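Local coordinates for protein similar to hydroxylamine oxidoreductase (Kuenenia stuttgartiensis, PDB 6H5L) that probably acts as a multiheme reductase of an anammox bacterium, passing electrons along c-type hemes within a large complex, at residues M304-P309 with Y467-Y472; K364-F369 with K473-A478; L440-M445 with L463-K468. All blocks are in the same frame, centred on the assembly; numbering follows the deposited sequence.

Contact 1: M304-P309 with Y467-Y472; sequences MGTVPP and YKLQGY. With HEC (heme c), chain F.
Leu469 reaches from its helix into the loop at Met304, Gly305 and Thr306, and its CD2 methyl does most of the touching. That methyl lies 3.3 Å from Met304 O and also meets Gly305 O, while CD1 and CD2 both rest on the CG2 methyl of Thr306, the two side chains crossing obliquely. Gly305 fits here because of what it lacks: its backbone has a positive phi (91°), and a CB would point at the helix and run into Leu469 CD2 and the Tyr472 ring. Its carbonyl is gripped by Lys468, whose bent chain brings NZ to 2.5 Å from Gly305 O, tilted 16° from the carbonyl plane. The same ammonium group donates to a water 2.7 Å from NZ, which in turn donates to Thr306 O, and a further bond to Trp464 O adds to its hold. Tyr472 brings CE2 to 3.5 Å from Met304 O, the approach oblique to the ring, while its hydroxyl is bonded to Arg303 O. Met304 sends its CB away from the helix, yet its CE comes to 4.2 Å from Leu469 CD1. CG is anti to the backbone N (chi1 -165°); beyond it the extended chain carries CE to 3.6 Å from heme atom CHA. Met304 thus lines a c-type heme pocket, and the water on its iron, at 2.1 Å, is consistent with a position open to exchange, perhaps for substrate.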
loop_
_atom_site.group_PDB
_atom_site.type_symbol
_atom_site.label_atom_id
_atom_site.label_comp_id
_atom_site.label_asym_id
_atom_site.label_seq_id
_atom_site.Cartn_x
_atom_site.Cartn_y
_atom_site.Cartn_z
ATOM N N MET A 304 4.237 -52.585 10.908
ATOM C CA MET A 304 3.733 -52.096 12.180
ATOM C C MET A 304 4.744 -52.238 13.305
ATOM O O MET A 304 4.588 -51.587 14.344
ATOM C CB MET A 304 2.428 -52.809 12.557
ATOM C CG MET A 304 1.648 -52.122 13.682
ATOM S SD MET A 304 0.007 -52.809 13.984
ATOM C CE MET A 304 -0.536 -51.823 15.380
ATOM N N GLY A 305 5.791 -53.036 13.107
ATOM C CA GLY A 305 6.713 -53.371 14.167
ATOM C C GLY A 305 6.343 -54.619 14.932
ATOM O O GLY A 305 7.042 -54.971 15.891
ATOM N N THR A 306 5.268 -55.298 14.538
ATOM C CA THR A 306 4.790 -56.494 15.219
ATOM C C THR A 306 5.213 -57.781 14.528
ATOM O O THR A 306 5.566 -58.750 15.207
ATOM C CB THR A 306 3.264 -56.463 15.329
ATOM O OG1 THR A 306 2.692 -56.325 14.023
ATOM C CG2 THR A 306 2.820 -55.298 16.196
ATOM N N VAL A 307 5.181 -57.817 13.202
ATOM C CA VAL A 307 5.515 -59.049 12.478
ATOM C C VAL A 307 7.004 -59.334 12.633
ATOM O O VAL A 307 7.834 -58.452 12.346
ATOM C CB VAL A 307 5.125 -58.923 11.006
ATOM C CG1 VAL A 307 5.598 -60.142 10.234
ATOM C CG2 VAL A 307 3.617 -58.755 10.871
ATOM N N PRO A 308 7.393 -60.523 13.081
ATOM C CA PRO A 308 8.815 -60.811 13.295
ATOM C C PRO A 308 9.568 -60.862 11.980
ATOM O O PRO A 308 9.050 -61.374 10.977
ATOM C CB PRO A 308 8.801 -62.190 13.978
ATOM C CG PRO A 308 7.387 -62.388 14.452
ATOM C CD PRO A 308 6.538 -61.658 13.465
ATOM N N PRO A 309 10.793 -60.343 11.936
ATOM C CA PRO A 309 11.610 -60.478 10.725
ATOM C C PRO A 309 12.173 -61.886 10.585
ATOM O O PRO A 309 12.502 -62.548 11.572
ATOM C CB PRO A 309 12.732 -59.453 10.941
ATOM C CG PRO A 309 12.852 -59.351 12.427
ATOM C CD PRO A 309 11.450 -59.506 12.957
ATOM N N TYR A 467 5.538 -51.063 23.782
ATOM C CA TYR A 467 6.824 -50.415 23.995
ATOM C C TYR A 467 7.799 -50.701 22.861
ATOM O O TYR A 467 8.607 -49.833 22.512
ATOM C CB TYR A 467 7.390 -50.842 25.345
ATOM C CG TYR A 467 6.446 -50.520 26.485
ATOM C CD1 TYR A 467 5.846 -49.269 26.582
ATOM C CD2 TYR A 467 6.133 -51.472 27.446
ATOM C CE1 TYR A 467 4.976 -48.968 27.614
ATOM C CE2 TYR A 467 5.262 -51.181 28.481
ATOM C CZ TYR A 467 4.687 -49.928 28.560
ATOM O OH TYR A 467 3.820 -49.633 29.586
ATOM N N LYS A 468 7.741 -51.897 22.273
ATOM C CA LYS A 468 8.507 -52.142 21.058
ATOM C C LYS A 468 8.045 -51.229 19.931
ATOM O O LYS A 468 8.868 -50.701 19.174
ATOM C CB LYS A 468 8.396 -53.610 20.642
ATOM C CG LYS A 468 8.921 -53.886 19.237
ATOM C CD LYS A 468 9.345 -55.336 19.056
ATOM C CE LYS A 468 8.175 -56.295 19.199
ATOM N NZ LYS A 468 7.161 -56.121 18.124
ATOM N N LEU A 469 6.732 -51.014 19.818
ATOM C CA LEU A 469 6.206 -50.197 18.729
ATOM C C LEU A 469 6.498 -48.714 18.937
ATOM O O LEU A 469 6.722 -47.989 17.961
ATOM C CB LEU A 469 4.701 -50.428 18.576
ATOM C CG LEU A 469 4.252 -51.878 18.371
ATOM C CD1 LEU A 469 2.825 -51.931 17.852
ATOM C CD2 LEU A 469 5.189 -52.613 17.431
ATOM N N GLN A 470 6.497 -48.247 20.189
ATOM C CA GLN A 470 6.796 -46.840 20.444
ATOM C C GLN A 470 8.266 -46.533 20.188
ATOM O O GLN A 470 8.592 -45.518 19.562
ATOM C CB GLN A 470 6.401 -46.469 21.873
ATOM C CG GLN A 470 4.899 -46.403 22.085
ATOM C CD GLN A 470 4.510 -46.152 23.527
ATOM O OE1 GLN A 470 4.824 -45.106 24.095
ATOM N NE2 GLN A 470 3.818 -47.113 24.127
ATOM N N GLY A 471 9.166 -47.394 20.662
ATOM C CA GLY A 471 10.569 -47.237 20.319
ATOM C C GLY A 471 10.824 -47.383 18.833
ATOM O O GLY A 471 11.716 -46.733 18.284
ATOM N N TYR A 472 10.049 -48.241 18.166
ATOM C CA TYR A 472 10.153 -48.380 16.717
ATOM C C TYR A 472 9.803 -47.074 16.015
ATOM O O TYR A 472 10.575 -46.572 15.189
ATOM C CB TYR A 472 9.245 -49.519 16.246
ATOM C CG TYR A 472 8.874 -49.500 14.777
ATOM C CD1 TYR A 472 9.840 -49.358 13.788
ATOM C CD2 TYR A 472 7.553 -49.660 14.381
ATOM C CE1 TYR A 472 9.496 -49.353 12.450
ATOM C CE2 TYR A 472 7.202 -49.661 13.048
ATOM C CZ TYR A 472 8.175 -49.505 12.087
ATOM O OH TYR A 472 7.817 -49.504 10.759
HETATM FE FE HEC F . -6.456 -50.616 14.875
HETATM C CHA HEC F . -3.587 -51.711 13.441
HETATM C CHB HEC F . -7.735 -53.683 15.020
HETATM C CHC HEC F . -8.718 -49.566 17.347
HETATM C CHD HEC F . -5.677 -47.372 14.293
HETATM N NA HEC F . -5.783 -52.377 14.310
HETATM C C1A HEC F . -4.548 -52.654 13.757
HETATM C C2A HEC F . -4.467 -54.096 13.587
HETATM C C3A HEC F . -5.613 -54.631 14.021
HETATM C C4A HEC F . -6.469 -53.561 14.487
HETATM C CMA HEC F . -5.966 -56.135 14.025
HETATM C CAA HEC F . -3.282 -54.900 13.003
HETATM C CBA HEC F . -3.000 -54.464 11.571
HETATM C CGA HEC F . -3.813 -55.305 10.624
HETATM O O1A HEC F . -4.526 -54.707 9.783
HETATM O O2A HEC F . -3.760 -56.560 10.716
HETATM N NB HEC F . -8.021 -51.451 15.952
HETATM C C1B HEC F . -8.267 -52.803 15.938
HETATM C C2B HEC F . -9.147 -53.125 17.043
HETATM C C3B HEC F . -9.426 -51.970 17.699
HETATM C C4B HEC F . -8.714 -50.905 17.012
HETATM C CMB HEC F . -9.610 -54.580 17.296
HETATM C CAB HEC F . -10.304 -51.659 18.947
HETATM C CBB HEC F . -11.388 -52.696 19.324
HETATM N NC HEC F . -7.124 -48.795 15.657
HETATM C C1C HEC F . -7.989 -48.582 16.714
HETATM C C2C HEC F . -7.903 -47.183 17.100
HETATM C C3C HEC F . -7.145 -46.556 16.184
HETATM C C4C HEC F . -6.590 -47.570 15.305
HETATM C CMC HEC F . -8.823 -46.513 18.149
HETATM C CAC HEC F . -6.809 -45.045 16.105
HETATM C CBC HEC F . -6.056 -44.570 17.365
HETATM N ND HEC F . -4.856 -49.681 14.003
HETATM C C1D HEC F . -4.762 -48.303 13.846
HETATM C C2D HEC F . -3.538 -48.001 13.137
HETATM C C3D HEC F . -2.877 -49.365 12.865
HETATM C C4D HEC F . -3.770 -50.344 13.443
HETATM C CMD HEC F . -3.036 -46.594 12.744
HETATM C CAD HEC F . -1.544 -49.663 12.140
HETATM C CBD HEC F . -0.404 -48.840 12.731
HETATM C CGD HEC F . 0.864 -49.160 11.988
HETATM O O1D HEC F . 0.853 -50.144 11.207
HETATM O O2D HEC F . 1.878 -48.440 12.177
HETATM O O HOH W 1 6.039 -58.532 17.645
HETATM O O HOH W 2 -5.151 -50.557 16.533
#

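Contact 2: K364-F369 with K473-A478; sequences KSLDQF and KGTAHA. With HEC (heme c), chain I.
Leu366 and Phe369 of helix 356-389 meet Thr475 and Ala476, the last turn of helix 455-476, in a buried and largely apolar helix-to-helix contact beside a heme. Thr475 is its centre. Its CG2 methyl is anti to the backbone N and settles 3.7 Å from Leu366 CA, against the neighbouring helix backbone. Its OG1, anti to the carbonyl carbon, stands 3.5 Å above the plane of the Phe369 ring, over the centre. That hydroxyl is bonded to Gly471 O and to Ser483 OG, so its polar needs are met away from the ring. Leu366 spreads its two methyls over Ala476: CD1 is 3.8 Å from Ala476 CB, and CD2 also reaches the heme, 3.9 Å from CAD. Tyr194 of the second subunit packs on Phe369, and His197 of that subunit on Thr475. Just past the helix, His477 sets NE2 2.0 Å from the heme iron, with ND1 held by Ser243 OG and His284 on the same iron. Two histidine ligands leave this iron no vacant position, which is consistent with a role in electron transfer rather than substrate binding.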
loop_
_atom_site.group_PDB
_atom_site.type_symbol
_atom_site.label_atom_id
_atom_site.label_comp_id
_atom_site.label_asym_id
_atom_site.label_seq_id
_atom_site.Cartn_x
_atom_site.Cartn_y
_atom_site.Cartn_z
ATOM N N LYS A 364 19.830 -47.757 8.671
ATOM C CA LYS A 364 20.463 -48.996 9.113
ATOM C C LYS A 364 20.442 -49.122 10.631
ATOM O O LYS A 364 20.391 -50.238 11.160
ATOM C CB LYS A 364 21.896 -49.075 8.584
ATOM C CG LYS A 364 21.994 -49.679 7.192
ATOM C CD LYS A 364 23.186 -49.140 6.422
ATOM C CE LYS A 364 24.504 -49.443 7.111
ATOM N NZ LYS A 364 25.650 -48.855 6.360
ATOM N N SER A 365 20.474 -47.996 11.347
ATOM C CA SER A 365 20.317 -48.040 12.798
ATOM C C SER A 365 18.880 -48.365 13.188
ATOM O O SER A 365 18.648 -49.016 14.213
ATOM C CB SER A 365 20.749 -46.716 13.418
ATOM O OG SER A 365 22.103 -46.424 13.117
ATOM N N LEU A 366 17.908 -47.913 12.393
ATOM C CA LEU A 366 16.525 -48.331 12.604
ATOM C C LEU A 366 16.387 -49.842 12.487
ATOM O O LEU A 366 15.687 -50.475 13.287
ATOM C CB LEU A 366 15.603 -47.633 11.604
ATOM C CG LEU A 366 14.183 -48.191 11.479
ATOM C CD1 LEU A 366 13.400 -47.980 12.767
ATOM C CD2 LEU A 366 13.454 -47.570 10.293
ATOM N N ASP A 367 17.047 -50.438 11.490
ATOM C CA ASP A 367 17.021 -51.890 11.347
ATOM C C ASP A 367 17.665 -52.573 12.547
ATOM O O ASP A 367 17.145 -53.574 13.055
ATOM C CB ASP A 367 17.726 -52.301 10.054
ATOM C CG ASP A 367 17.068 -51.719 8.817
ATOM O OD1 ASP A 367 15.840 -51.490 8.845
ATOM O OD2 ASP A 367 17.780 -51.493 7.814
ATOM N N GLN A 368 18.797 -52.043 13.017
ATOM C CA GLN A 368 19.480 -52.646 14.157
ATOM C C GLN A 368 18.641 -52.547 15.423
ATOM O O GLN A 368 18.603 -53.490 16.223
ATOM C CB GLN A 368 20.843 -51.988 14.363
ATOM C CG GLN A 368 21.847 -52.310 13.274
ATOM C CD GLN A 368 22.050 -53.803 13.096
ATOM O OE1 GLN A 368 22.095 -54.306 11.973
ATOM N NE2 GLN A 368 22.178 -54.520 14.208
ATOM N N PHE A 369 17.965 -51.414 15.627
ATOM C CA PHE A 369 17.078 -51.287 16.778
ATOM C C PHE A 369 15.956 -52.314 16.720
ATOM O O PHE A 369 15.585 -52.898 17.744
ATOM C CB PHE A 369 16.506 -49.871 16.854
ATOM C CG PHE A 369 15.471 -49.692 17.930
ATOM C CD1 PHE A 369 15.844 -49.355 19.222
ATOM C CD2 PHE A 369 14.122 -49.860 17.650
ATOM C CE1 PHE A 369 14.894 -49.191 20.214
ATOM C CE2 PHE A 369 13.171 -49.702 18.638
ATOM C CZ PHE A 369 13.556 -49.365 19.920
ATOM N N LYS A 473 8.637 -46.507 16.333
ATOM C CA LYS A 473 8.222 -45.267 15.686
ATOM C C LYS A 473 9.110 -44.096 16.086
ATOM O O LYS A 473 9.359 -43.204 15.266
ATOM C CB LYS A 473 6.759 -44.972 16.015
ATOM C CG LYS A 473 5.788 -45.965 15.397
ATOM C CD LYS A 473 6.027 -46.099 13.902
ATOM C CE LYS A 473 4.998 -47.011 13.257
ATOM N NZ LYS A 473 3.621 -46.464 13.374
ATOM N N GLY A 474 9.597 -44.078 17.327
ATOM C CA GLY A 474 10.530 -43.038 17.727
ATOM C C GLY A 474 11.850 -43.124 16.985
ATOM O O GLY A 474 12.426 -42.101 16.603
ATOM N N THR A 475 12.346 -44.346 16.766
ATOM C CA THR A 475 13.586 -44.521 16.017
ATOM C C THR A 475 13.393 -44.187 14.543
ATOM O O THR A 475 14.254 -43.547 13.927
ATOM C CB THR A 475 14.102 -45.953 16.179
ATOM O OG1 THR A 475 14.303 -46.236 17.568
ATOM C CG2 THR A 475 15.418 -46.140 15.434
ATOM N N ALA A 476 12.262 -44.597 13.964
ATOM C CA ALA A 476 12.040 -44.370 12.541
ATOM C C ALA A 476 11.752 -42.905 12.234
ATOM O O ALA A 476 12.086 -42.427 11.144
ATOM C CB ALA A 476 10.896 -45.251 12.039
ATOM N N HIS A 477 11.139 -42.181 13.168
ATOM C CA HIS A 477 10.777 -40.785 12.960
ATOM C C HIS A 477 11.753 -39.813 13.614
ATOM O O HIS A 477 11.448 -38.620 13.714
ATOM C CB HIS A 477 9.357 -40.530 13.467
ATOM C CG HIS A 477 8.293 -41.152 12.615
ATOM N ND1 HIS A 477 7.088 -41.584 13.125
ATOM C CD2 HIS A 477 8.253 -41.410 11.286
ATOM C CE1 HIS A 477 6.352 -42.083 12.148
ATOM N NE2 HIS A 477 7.036 -41.989 11.021
ATOM N N ALA A 478 12.911 -40.300 14.066
ATOM C CA ALA A 478 13.997 -39.456 14.572
ATOM C C ALA A 478 13.572 -38.661 15.807
ATOM O O ALA A 478 13.794 -37.453 15.905
ATOM C CB ALA A 478 14.529 -38.527 13.476
HETATM FE FE HEC I . 6.549 -42.274 9.100
HETATM C CHA HEC I . 7.258 -45.553 9.455
HETATM C CHB HEC I . 3.294 -42.830 10.109
HETATM C CHC HEC I . 5.910 -38.898 9.042
HETATM C CHD HEC I . 9.541 -41.698 7.466
HETATM N NA HEC I . 5.493 -43.872 9.770
HETATM C C1A HEC I . 5.949 -45.170 9.647
HETATM C C2A HEC I . 4.802 -46.046 9.758
HETATM C C3A HEC I . 3.711 -45.299 9.936
HETATM C C4A HEC I . 4.123 -43.915 9.948
HETATM C CMA HEC I . 2.265 -45.811 10.104
HETATM C CAA HEC I . 4.838 -47.579 9.677
HETATM C CBA HEC I . 4.718 -47.995 8.219
HETATM C CGA HEC I . 6.097 -48.225 7.662
HETATM O O1A HEC I . 6.503 -47.468 6.744
HETATM O O2A HEC I . 6.792 -49.156 8.142
HETATM N NB HEC I . 4.887 -41.088 9.452
HETATM C C1B HEC I . 3.681 -41.519 9.966
HETATM C C2B HEC I . 2.907 -40.357 10.343
HETATM C C3B HEC I . 3.620 -39.271 10.043
HETATM C C4B HEC I . 4.885 -39.708 9.481
HETATM C CMB HEC I . 1.482 -40.390 10.935
HETATM C CAB HEC I . 3.187 -37.805 10.261
HETATM C CBB HEC I . 3.030 -37.470 11.763
HETATM N NC HEC I . 7.517 -40.617 8.339
HETATM C C1C HEC I . 7.111 -39.307 8.505
HETATM C C2C HEC I . 8.233 -38.443 8.187
HETATM C C3C HEC I . 9.163 -39.205 7.601
HETATM C C4C HEC I . 8.782 -40.593 7.783
HETATM C CMC HEC I . 8.126 -36.911 8.034
HETATM C CAC HEC I . 10.500 -38.712 6.997
HETATM C CBC HEC I . 11.437 -38.196 8.109
HETATM N ND HEC I . 8.156 -43.449 8.526
HETATM C C1D HEC I . 9.313 -42.987 7.902
HETATM C C2D HEC I . 10.241 -44.090 7.780
HETATM C C3D HEC I . 9.527 -45.296 8.405
HETATM C C4D HEC I . 8.238 -44.803 8.836
HETATM C CMD HEC I . 11.653 -44.064 7.157
HETATM C CAD HEC I . 10.067 -46.735 8.527
HETATM C CBD HEC I . 9.872 -47.418 7.176
HETATM C CGD HEC I . 10.322 -48.852 7.247
HETATM O O1D HEC I . 11.552 -49.101 7.165
HETATM O O2D HEC I . 9.446 -49.745 7.379
#

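Contact 3: L440-M445 with L463-K468; sequences LGVYGM and LWFWYK
A loop ending in a weakly bonded helical turn approaches helix 455-476 where that helix widens, with Val442 and Phe465 the nearest residues at 7.6 Å between CA atoms. Val442 points toward the helix and sits in the angle between the Trp464 and Phe465 side chains, crossing each at about a right angle. Its CG2, anti to the backbone N, sits over the Phe465 ring in a CH-pi contact 3.8 Å from the centroid and 18° off the normal, displaced toward the rim. Its CB meets the far end of the Trp464 indole, 3.6 Å from CH2, while Trp464 NE1 is bonded to Asn461. The helix here contains a pi-type turn, in which Lys468 N bonds to Leu463 O at 2.9 Å, and three consecutive aromatic residues of that turn reach the loop with their rings. Met445 is bent at chi2 (87°), which sets its SD; from there CE lies over the five-membered ring of Trp466, 3.4 Å from its centroid and 12° off the normal. Its sulfur makes Met-aromatic contacts with Trp466 and Phe465, and its CG touches Phe465 CD2 at 3.9 Å. An alanine in place of Phe465 would probably open a gap between Val442 CG2 and Met445 CG, leaving the valine methyl without its aromatic face. Met493 of the third subunit packs on Met445 and Trp466, and Trp485 of that subunit meets the Trp466 ring.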
loop_
_atom_site.group_PDB
_atom_site.type_symbol
_atom_site.label_atom_id
_atom_site.label_comp_id
_atom_site.label_asym_id
_atom_site.label_seq_id
_atom_site.Cartn_x
_atom_site.Cartn_y
_atom_site.Cartn_z
ATOM N N LEU A 440 -1.867 -62.901 16.694
ATOM C CA LEU A 440 -3.107 -63.416 17.269
ATOM C C LEU A 440 -3.085 -63.551 18.788
ATOM O O LEU A 440 -4.133 -63.846 19.374
ATOM C CB LEU A 440 -3.466 -64.758 16.633
ATOM C CG LEU A 440 -3.914 -64.619 15.175
ATOM C CD1 LEU A 440 -4.568 -65.896 14.670
ATOM C CD2 LEU A 440 -4.847 -63.425 15.007
ATOM N N GLY A 441 -1.949 -63.334 19.441
ATOM C CA GLY A 441 -1.922 -63.371 20.890
ATOM C C GLY A 441 -2.259 -62.067 21.571
ATOM O O GLY A 441 -2.234 -61.992 22.803
ATOM N N VAL A 442 -2.587 -61.025 20.801
ATOM C CA VAL A 442 -2.766 -59.685 21.355
ATOM C C VAL A 442 -4.160 -59.451 21.915
ATOM O O VAL A 442 -4.450 -58.339 22.372
ATOM C CB VAL A 442 -2.438 -58.643 20.264
ATOM C CG1 VAL A 442 -3.627 -58.447 19.322
ATOM C CG2 VAL A 442 -1.976 -57.326 20.874
ATOM N N TYR A 443 -5.030 -60.467 21.906
ATOM C CA TYR A 443 -6.421 -60.260 22.308
ATOM C C TYR A 443 -6.524 -59.688 23.717
ATOM O O TYR A 443 -7.404 -58.866 23.995
ATOM C CB TYR A 443 -7.198 -61.572 22.207
ATOM C CG TYR A 443 -6.736 -62.634 23.177
ATOM C CD1 TYR A 443 -5.677 -63.474 22.863
ATOM C CD2 TYR A 443 -7.362 -62.799 24.405
ATOM C CE1 TYR A 443 -5.252 -64.446 23.746
ATOM C CE2 TYR A 443 -6.944 -63.766 25.295
ATOM C CZ TYR A 443 -5.888 -64.588 24.961
ATOM O OH TYR A 443 -5.468 -65.556 25.845
ATOM N N GLY A 444 -5.634 -60.110 24.619
ATOM C CA GLY A 444 -5.657 -59.612 25.984
ATOM C C GLY A 444 -5.399 -58.125 26.099
ATOM O O GLY A 444 -5.771 -57.515 27.108
ATOM N N MET A 445 -4.766 -57.530 25.087
ATOM C CA MET A 445 -4.618 -56.081 25.038
ATOM C C MET A 445 -5.971 -55.385 24.982
ATOM O O MET A 445 -6.112 -54.255 25.463
ATOM C CB MET A 445 -3.785 -55.691 23.816
ATOM C CG MET A 445 -2.812 -54.556 24.024
ATOM S SD MET A 445 -1.236 -55.145 24.662
ATOM C CE MET A 445 -0.337 -53.605 24.769
ATOM N N LEU A 463 4.913 -55.408 26.112
ATOM C CA LEU A 463 6.293 -55.329 25.646
ATOM C C LEU A 463 6.355 -55.245 24.125
ATOM O O LEU A 463 7.024 -54.364 23.571
ATOM C CB LEU A 463 7.090 -56.532 26.161
ATOM C CG LEU A 463 8.620 -56.511 26.067
ATOM C CD1 LEU A 463 9.223 -57.439 27.107
ATOM C CD2 LEU A 463 9.112 -56.902 24.680
ATOM N N TRP A 464 5.663 -56.149 23.430
ATOM C CA TRP A 464 5.799 -56.234 21.981
ATOM C C TRP A 464 4.758 -55.425 21.217
ATOM O O TRP A 464 4.980 -55.126 20.038
ATOM C CB TRP A 464 5.747 -57.700 21.523
ATOM C CG TRP A 464 4.401 -58.358 21.635
ATOM C CD1 TRP A 464 3.936 -59.102 22.680
ATOM C CD2 TRP A 464 3.359 -58.353 20.653
ATOM N NE1 TRP A 464 2.663 -59.547 22.416
ATOM C CE2 TRP A 464 2.287 -59.101 21.177
ATOM C CE3 TRP A 464 3.226 -57.783 19.383
ATOM C CZ2 TRP A 464 1.097 -59.290 20.479
ATOM C CZ3 TRP A 464 2.045 -57.974 18.690
ATOM C CH2 TRP A 464 0.998 -58.724 19.238
ATOM N N PHE A 465 3.640 -55.051 21.844
ATOM C CA PHE A 465 2.609 -54.293 21.150
ATOM C C PHE A 465 2.535 -52.830 21.565
ATOM O O PHE A 465 1.891 -52.042 20.865
ATOM C CB PHE A 465 1.232 -54.948 21.353
ATOM C CG PHE A 465 0.188 -54.475 20.379
ATOM C CD1 PHE A 465 0.194 -54.923 19.068
ATOM C CD2 PHE A 465 -0.796 -53.584 20.773
ATOM C CE1 PHE A 465 -0.761 -54.491 18.167
ATOM C CE2 PHE A 465 -1.756 -53.148 19.876
ATOM C CZ PHE A 465 -1.738 -53.603 18.571
ATOM N N TRP A 466 3.160 -52.442 22.676
ATOM C CA TRP A 466 3.198 -51.043 23.082
ATOM C C TRP A 466 4.609 -50.472 23.035
ATOM O O TRP A 466 4.872 -49.518 22.300
ATOM C CB TRP A 466 2.627 -50.879 24.497
ATOM C CG TRP A 466 1.181 -50.528 24.555
ATOM C CD1 TRP A 466 0.287 -50.547 23.526
ATOM C CD2 TRP A 466 0.457 -50.096 25.712
ATOM N NE1 TRP A 466 -0.954 -50.160 23.973
ATOM C CE2 TRP A 466 -0.876 -49.878 25.311
ATOM C CE3 TRP A 466 0.805 -49.874 27.049
ATOM C CZ2 TRP A 466 -1.861 -49.445 26.199
ATOM C CZ3 TRP A 466 -0.175 -49.447 27.928
ATOM C CH2 TRP A 466 -1.491 -49.237 27.500
ATOM N N TYR A 467 5.538 -51.063 23.782
ATOM C CA TYR A 467 6.824 -50.415 23.995
ATOM C C TYR A 467 7.799 -50.701 22.861
ATOM O O TYR A 467 8.607 -49.833 22.512
ATOM C CB TYR A 467 7.390 -50.842 25.345
ATOM C CG TYR A 467 6.446 -50.520 26.485
ATOM C CD1 TYR A 467 5.846 -49.269 26.582
ATOM C CD2 TYR A 467 6.133 -51.472 27.446
ATOM C CE1 TYR A 467 4.976 -48.968 27.614
ATOM C CE2 TYR A 467 5.262 -51.181 28.481
ATOM C CZ TYR A 467 4.687 -49.928 28.560
ATOM O OH TYR A 467 3.820 -49.633 29.586
ATOM N N LYS A 468 7.741 -51.897 22.273
ATOM C CA LYS A 468 8.507 -52.142 21.058
ATOM C C LYS A 468 8.045 -51.229 19.931
ATOM O O LYS A 468 8.868 -50.701 19.174
ATOM C CB LYS A 468 8.396 -53.610 20.642
ATOM C CG LYS A 468 8.921 -53.886 19.237
ATOM C CD LYS A 468 9.345 -55.336 19.056
ATOM C CE LYS A 468 8.175 -56.295 19.199
ATOM N NZ LYS A 468 7.161 -56.121 18.124
#

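All three contacts draw on helix 455-476, taken in the order 3, 1, 2 toward its C-terminal end, with centres about 10 Å apart between neighbours and about 20 Å between contacts 2 and 3. Contacts 1 and 3 share Lys468 and run into each other: Met304 CE lies 3.8 Å from Phe465 CZ. Contacts 1 and 2 meet where Phe369 CE2 is 3.3 Å from Gly471 C. The helix links surroundings of two hemes, the water-bearing one beside contact 1 and the bis-histidine one beside contact 2; FE of HEC (chain F) lies 16.5 Å from FE of HEC (chain I). Contact 3 lies farther off, the Phe465 side chain about 6 Å from a heme.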